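Long-range contacts in probable ABC transporter extracellular-binding protein yckB (Bacillus subtilis, PDB 2IEE), which probably serves as the extracellular solute-binding component of an ABC transport system in the bacterial cell envelope: residues A[101-106]-A[210-215]; A[22-27]-A[82-87]. All coordinates share one frame; numbering follows the deposited sequence.

Contact 1 (A[101-106]-A[210-215]); sequences FAFSTP and ALVMKK
Ala-102 and Met-213 face each other as an antiparallel hydrogen-bonded pair. Ala-102 N donates to Met-213 O at 2.7 Å, almost straight at 171°. The return bond, Met-213 N to Ala-102 O, is 2.9 Å. The methyl of Ala-102 lies on the same side of the sheet as Met-213. It packs against the backbone of Lys-214 and Lys-215, with Ala-102 CB 3.5 Å from Lys-215 CA. Helix 218-234 closes this side, Gln-221 touching Ala-102 and Leu-220 touching Met-213. The Met-213 chain, modelled as selenomethionine, bends across Ala-102 O and brings its CE methyl against Ser-104.

Phe-101 meets the partner mainly through the root of its side chain. Phe-101 CB packs on Val-212 CG1 at 3.8 Å. With CG beside the backbone N (chi1 -60°), the rim of the ring lies against Met-213 O. The ring also touches Leu-76 and Asn-80 of helix 75-81. Phe-103 and Val-212 run alongside each other off the same face, with Phe-103 CE1 3.4 Å from Val-212 CG2.

At the other end, the methyl of Ala-210 points at the extended backbone of Ser-104 to Pro-106. Ala-210 CB is 3.2 Å from Ser-104 O and also touches Ser-104 OG. That hydroxyl is held twice. It accepts from Leu-211 N at 2.9 Å and donates to Thr-105 O. Ser-104 N in turn donates to Leu-211 O, so the backbones stay linked as far as Ser-104 and Leu-211. This is an antiparallel edge-strand pairing. It is consistent with the type II periplasmic-binding-protein fold, in which the chain returns from the second lobe and enters the first lobe's sheet antiparallel to its neighbours.

Contact 2 (A[22-27]-A[82-87]); sequences KIVVAT and GQVDAA
Asp-85 reaches across to the backbone of Val-24 and stands in for a strand acceptor. Its CG sits beside its own backbone N, anti to the carbonyl carbon (chi1 -59°), which directs the carboxylate at the neighbouring strand. Asp-85 OD2 accepts from Val-24 N at 2.8 Å, nearly straight at 174°. The N-H meets the anti side of the oxygen, somewhat out of the carboxylate plane. A water gives OD2 a second bond and also donates to Lys-22 O, so it bridges the two segments. Asp-85 N returns a bond to Val-24 O at 2.9 Å, while Ala-86 N makes a weak one to the same oxygen.

The side chains of Val-24 and Asp-85 run nearly perpendicular to each other. So do those of Val-24 and Val-84, touching through one methyl branch each, CG1 of Val-24 to CG1 of Val-84, at 3.8 Å. Ile-23 passes obliquely over Asp-85, and Ile-23 CG1 is 3.7 Å from Asp-85 CB. Ile-17 of helix 14-20 touches both.

Further along, the segments become true parallel neighbours. Ala-26 N donates to Ala-86 O at 2.9 Å. Val-25 and Ala-86 share one face of the sheet, where Val-25 also packs on Val-65. Ala-26 and Ala-87 share the other face, where both touch helix 75-81. Val-84 joins them there through Ala-78. The arrangement is typical of the parallel alpha/beta sheet of a periplasmic-binding-protein lobe: strand 22-27 lies between 64-69 and 86-87, and helix 75-81 makes the beta-alpha-beta crossover.

In the fold
From the N terminus, contact 2 closes first. Strand 22-27 leads through helix 49-60, strand 64-69 and helix 75-81 before residues 82-87 return to its side. Contact 1 opens afterwards at 101-106. The chain then runs through strands and helices of the second lobe, and strand 197-214 brings it back. The two loops therefore follow in series and neither nests nor crosses. They meet in space, with Val-212 O probably hydrogen-bonded to Ala-87 N at 2.8 Å. This places 210-215 between 86-87 and 101-103. Together the contacts tie the early parallel strands to the late returning strand within one lobe.

Contact 1 (A[101-106]-A[210-215])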
loop_
_atom_site.group_PDB
_atom_site.type_symbol
_atom_site.label_atom_id
_atom_site.label_comp_id
_atom_site.label_asym_id
_atom_site.label_seq_id
_atom_site.Cartn_x
_atom_site.Cartn_y
_atom_site.Cartn_z
ATOM N N PHE A 101 11.804 -12.127 -9.646
ATOM C CA PHE A 101 10.561 -12.787 -9.242
ATOM C C PHE A 101 9.465 -12.730 -10.296
ATOM O O PHE A 101 9.592 -12.059 -11.319
ATOM C CB PHE A 101 10.015 -12.132 -7.974
ATOM C CG PHE A 101 10.941 -12.205 -6.802
ATOM C CD1 PHE A 101 11.068 -13.382 -6.074
ATOM C CD2 PHE A 101 11.677 -11.090 -6.413
ATOM C CE1 PHE A 101 11.916 -13.453 -4.966
ATOM C CE2 PHE A 101 12.528 -11.146 -5.309
ATOM C CZ PHE A 101 12.644 -12.333 -4.585
ATOM N N ALA A 102 8.375 -13.435 -10.023
ATOM C CA ALA A 102 7.225 -13.437 -10.913
ATOM C C ALA A 102 6.090 -12.723 -10.183
ATOM O O ALA A 102 5.672 -13.143 -9.106
ATOM C CB ALA A 102 6.815 -14.854 -11.243
ATOM N N PHE A 103 5.603 -11.636 -10.767
ATOM C CA PHE A 103 4.510 -10.876 -10.175
ATOM C C PHE A 103 3.188 -11.252 -10.823
ATOM O O PHE A 103 3.145 -11.693 -11.971
ATOM C CB PHE A 103 4.717 -9.378 -10.397
ATOM C CG PHE A 103 5.696 -8.745 -9.463
ATOM C CD1 PHE A 103 5.312 -8.380 -8.180
ATOM C CD2 PHE A 103 6.986 -8.453 -9.888
ATOM C CE1 PHE A 103 6.199 -7.723 -7.332
ATOM C CE2 PHE A 103 7.883 -7.799 -9.053
ATOM C CZ PHE A 103 7.486 -7.430 -7.771
ATOM N N SER A 104 2.105 -11.070 -10.079
ATOM C CA SER A 104 0.781 -11.320 -10.620
ATOM C C SER A 104 0.457 -9.985 -11.278
ATOM O O SER A 104 1.248 -9.047 -11.187
ATOM C CB SER A 104 -0.222 -11.572 -9.498
ATOM O OG SER A 104 -0.380 -10.411 -8.684
ATOM N N THR A 105 -0.680 -9.893 -11.955
ATOM C CA THR A 105 -1.066 -8.624 -12.540
ATOM C C THR A 105 -1.275 -7.751 -11.301
ATOM O O THR A 105 -1.548 -8.266 -10.219
ATOM C CB THR A 105 -2.378 -8.745 -13.337
ATOM O OG1 THR A 105 -3.323 -9.519 -12.588
ATOM C CG2 THR A 105 -2.123 -9.425 -14.686
ATOM N N PRO A 106 -1.128 -6.428 -11.433
ATOM C CA PRO A 106 -1.309 -5.551 -10.272
ATOM C C PRO A 106 -2.763 -5.453 -9.807
ATOM O O PRO A 106 -3.684 -5.570 -10.612
ATOM C CB PRO A 106 -0.788 -4.198 -10.765
ATOM C CG PRO A 106 0.077 -4.544 -11.975
ATOM C CD PRO A 106 -0.697 -5.662 -12.613
ATOM N N ALA A 210 1.493 -5.952 -6.424
ATOM C CA ALA A 210 1.001 -7.231 -6.912
ATOM C C ALA A 210 1.552 -8.356 -6.061
ATOM O O ALA A 210 2.411 -8.131 -5.206
ATOM C CB ALA A 210 1.427 -7.429 -8.375
ATOM N N LEU A 211 1.067 -9.568 -6.308
ATOM C CA LEU A 211 1.524 -10.738 -5.573
ATOM C C LEU A 211 2.902 -11.164 -6.076
ATOM O O LEU A 211 3.138 -11.244 -7.285
ATOM C CB LEU A 211 0.537 -11.889 -5.747
ATOM C CG LEU A 211 0.837 -13.117 -4.885
ATOM C CD1 LEU A 211 0.556 -12.796 -3.412
ATOM C CD2 LEU A 211 -0.014 -14.293 -5.364
ATOM N N VAL A 212 3.803 -11.447 -5.145
ATOM C CA VAL A 212 5.164 -11.845 -5.492
ATOM C C VAL A 212 5.401 -13.342 -5.317
ATOM O O VAL A 212 5.104 -13.913 -4.266
ATOM C CB VAL A 212 6.199 -11.099 -4.618
ATOM C CG1 VAL A 212 7.591 -11.309 -5.174
ATOM C CG2 VAL A 212 5.860 -9.612 -4.550
HETATM N N MSE A 213 5.923 -13.983 -6.353
HETATM C CA MSE A 213 6.221 -15.404 -6.265
HETATM C C MSE A 213 7.492 -15.768 -7.023
HETATM O O MSE A 213 8.019 -14.968 -7.803
HETATM C CB MSE A 213 5.014 -16.244 -6.725
HETATM C CG MSE A 213 4.369 -15.840 -8.035
HETATM SE SE MSE A 213 2.428 -16.182 -8.125
HETATM C CE MSE A 213 1.923 -14.440 -8.795
ATOM N N LYS A 214 8.006 -16.963 -6.752
ATOM C CA LYS A 214 9.228 -17.446 -7.391
ATOM C C LYS A 214 9.055 -17.320 -8.899
ATOM O O LYS A 214 8.058 -17.773 -9.451
ATOM C CB LYS A 214 9.460 -18.907 -6.989
ATOM C CG LYS A 214 10.881 -19.415 -7.158
ATOM C CD LYS A 214 10.979 -20.846 -6.637
ATOM C CE LYS A 214 12.369 -21.429 -6.812
ATOM N NZ LYS A 214 12.394 -22.878 -6.436
ATOM N N LYS A 215 10.028 -16.705 -9.564
ATOM C CA LYS A 215 9.955 -16.491 -11.007
ATOM C C LYS A 215 9.784 -17.771 -11.836
ATOM O O LYS A 215 9.269 -17.725 -12.954
ATOM C CB LYS A 215 11.186 -15.709 -11.477
ATOM C CG LYS A 215 11.066 -15.152 -12.886
ATOM C CD LYS A 215 12.092 -14.057 -13.139
ATOM C CE LYS A 215 12.093 -13.628 -14.598
ATOM N NZ LYS A 215 10.737 -13.240 -15.071
#

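Contact 2 (A[22-27]-A[82-87])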
loop_
_atom_site.group_PDB
_atom_site.type_symbol
_atom_site.label_atom_id
_atom_site.label_comp_id
_atom_site.label_asym_id
_atom_site.label_seq_id
_atom_site.Cartn_x
_atom_site.Cartn_y
_atom_site.Cartn_z
ATOM N N LYS A 22 -3.772 -25.928 -0.407
ATOM C CA LYS A 22 -3.465 -24.722 0.349
ATOM C C LYS A 22 -2.245 -23.995 -0.196
ATOM O O LYS A 22 -1.270 -24.618 -0.614
ATOM C CB LYS A 22 -3.229 -25.057 1.828
ATOM C CG LYS A 22 -4.465 -25.574 2.553
ATOM C CD LYS A 22 -4.175 -25.955 4.007
ATOM C CE LYS A 22 -3.894 -24.736 4.879
ATOM N NZ LYS A 22 -3.817 -25.092 6.325
ATOM N N ILE A 23 -2.313 -22.669 -0.200
ATOM C CA ILE A 23 -1.207 -21.844 -0.667
ATOM C C ILE A 23 -0.685 -21.071 0.536
ATOM O O ILE A 23 -1.463 -20.467 1.274
ATOM C CB ILE A 23 -1.660 -20.854 -1.759
ATOM C CG1 ILE A 23 -0.479 -19.993 -2.205
ATOM C CG2 ILE A 23 -2.784 -19.969 -1.234
ATOM C CD1 ILE A 23 -0.787 -19.118 -3.403
ATOM N N VAL A 24 0.627 -21.111 0.740
ATOM C CA VAL A 24 1.254 -20.421 1.858
ATOM C C VAL A 24 1.647 -19.022 1.406
ATOM O O VAL A 24 2.382 -18.863 0.428
ATOM C CB VAL A 24 2.510 -21.179 2.335
ATOM C CG1 VAL A 24 3.065 -20.539 3.587
ATOM C CG2 VAL A 24 2.163 -22.634 2.599
ATOM N N VAL A 25 1.161 -18.005 2.108
ATOM C CA VAL A 25 1.455 -16.631 1.720
ATOM C C VAL A 25 1.985 -15.787 2.868
ATOM O O VAL A 25 1.400 -15.741 3.952
ATOM C CB VAL A 25 0.194 -15.937 1.142
ATOM C CG1 VAL A 25 0.564 -14.574 0.561
ATOM C CG2 VAL A 25 -0.447 -16.814 0.079
ATOM N N ALA A 26 3.096 -15.110 2.616
ATOM C CA ALA A 26 3.700 -14.254 3.624
ATOM C C ALA A 26 3.110 -12.855 3.530
ATOM O O ALA A 26 2.827 -12.354 2.439
ATOM C CB ALA A 26 5.215 -14.193 3.432
ATOM N N THR A 27 2.922 -12.240 4.690
ATOM C CA THR A 27 2.390 -10.891 4.787
ATOM C C THR A 27 2.790 -10.389 6.171
ATOM O O THR A 27 3.095 -11.190 7.059
ATOM C CB THR A 27 0.857 -10.870 4.633
ATOM O OG1 THR A 27 0.411 -9.516 4.514
ATOM C CG2 THR A 27 0.186 -11.519 5.832
ATOM N N GLY A 82 11.563 -21.183 -1.005
ATOM C CA GLY A 82 10.442 -22.095 -1.120
ATOM C C GLY A 82 9.727 -22.203 0.213
ATOM O O GLY A 82 8.824 -23.016 0.380
ATOM N N GLN A 83 10.143 -21.377 1.169
ATOM C CA GLN A 83 9.545 -21.360 2.500
ATOM C C GLN A 83 8.050 -21.055 2.374
ATOM O O GLN A 83 7.218 -21.647 3.059
ATOM C CB GLN A 83 10.229 -20.292 3.353
ATOM C CG GLN A 83 9.894 -20.346 4.834
ATOM C CD GLN A 83 10.604 -19.259 5.625
ATOM O OE1 GLN A 83 11.826 -19.111 5.538
ATOM N NE2 GLN A 83 9.843 -18.493 6.403
ATOM N N VAL A 84 7.720 -20.126 1.487
ATOM C CA VAL A 84 6.337 -19.752 1.246
ATOM C C VAL A 84 6.115 -19.790 -0.258
ATOM O O VAL A 84 7.078 -19.764 -1.022
ATOM C CB VAL A 84 6.053 -18.331 1.758
ATOM C CG1 VAL A 84 6.161 -18.292 3.271
ATOM C CG2 VAL A 84 7.032 -17.356 1.131
ATOM N N ASP A 85 4.856 -19.856 -0.682
ATOM C CA ASP A 85 4.532 -19.897 -2.105
ATOM C C ASP A 85 4.466 -18.505 -2.725
ATOM O O ASP A 85 4.619 -18.342 -3.940
ATOM C CB ASP A 85 3.191 -20.603 -2.328
ATOM C CG ASP A 85 3.183 -22.025 -1.800
ATOM O OD1 ASP A 85 4.142 -22.771 -2.078
ATOM O OD2 ASP A 85 2.212 -22.401 -1.117
ATOM N N ALA A 86 4.236 -17.496 -1.894
ATOM C CA ALA A 86 4.144 -16.136 -2.386
ATOM C C ALA A 86 4.190 -15.152 -1.235
ATOM O O ALA A 86 4.070 -15.534 -0.073
ATOM C CB ALA A 86 2.849 -15.958 -3.173
ATOM N N ALA A 87 4.372 -13.881 -1.573
ATOM C CA ALA A 87 4.419 -12.818 -0.579
ATOM C C ALA A 87 3.464 -11.707 -1.018
ATOM O O ALA A 87 3.499 -11.264 -2.170
ATOM C CB ALA A 87 5.835 -12.280 -0.456
HETATM O O HOH W 1 1.389 -24.761 -0.399
#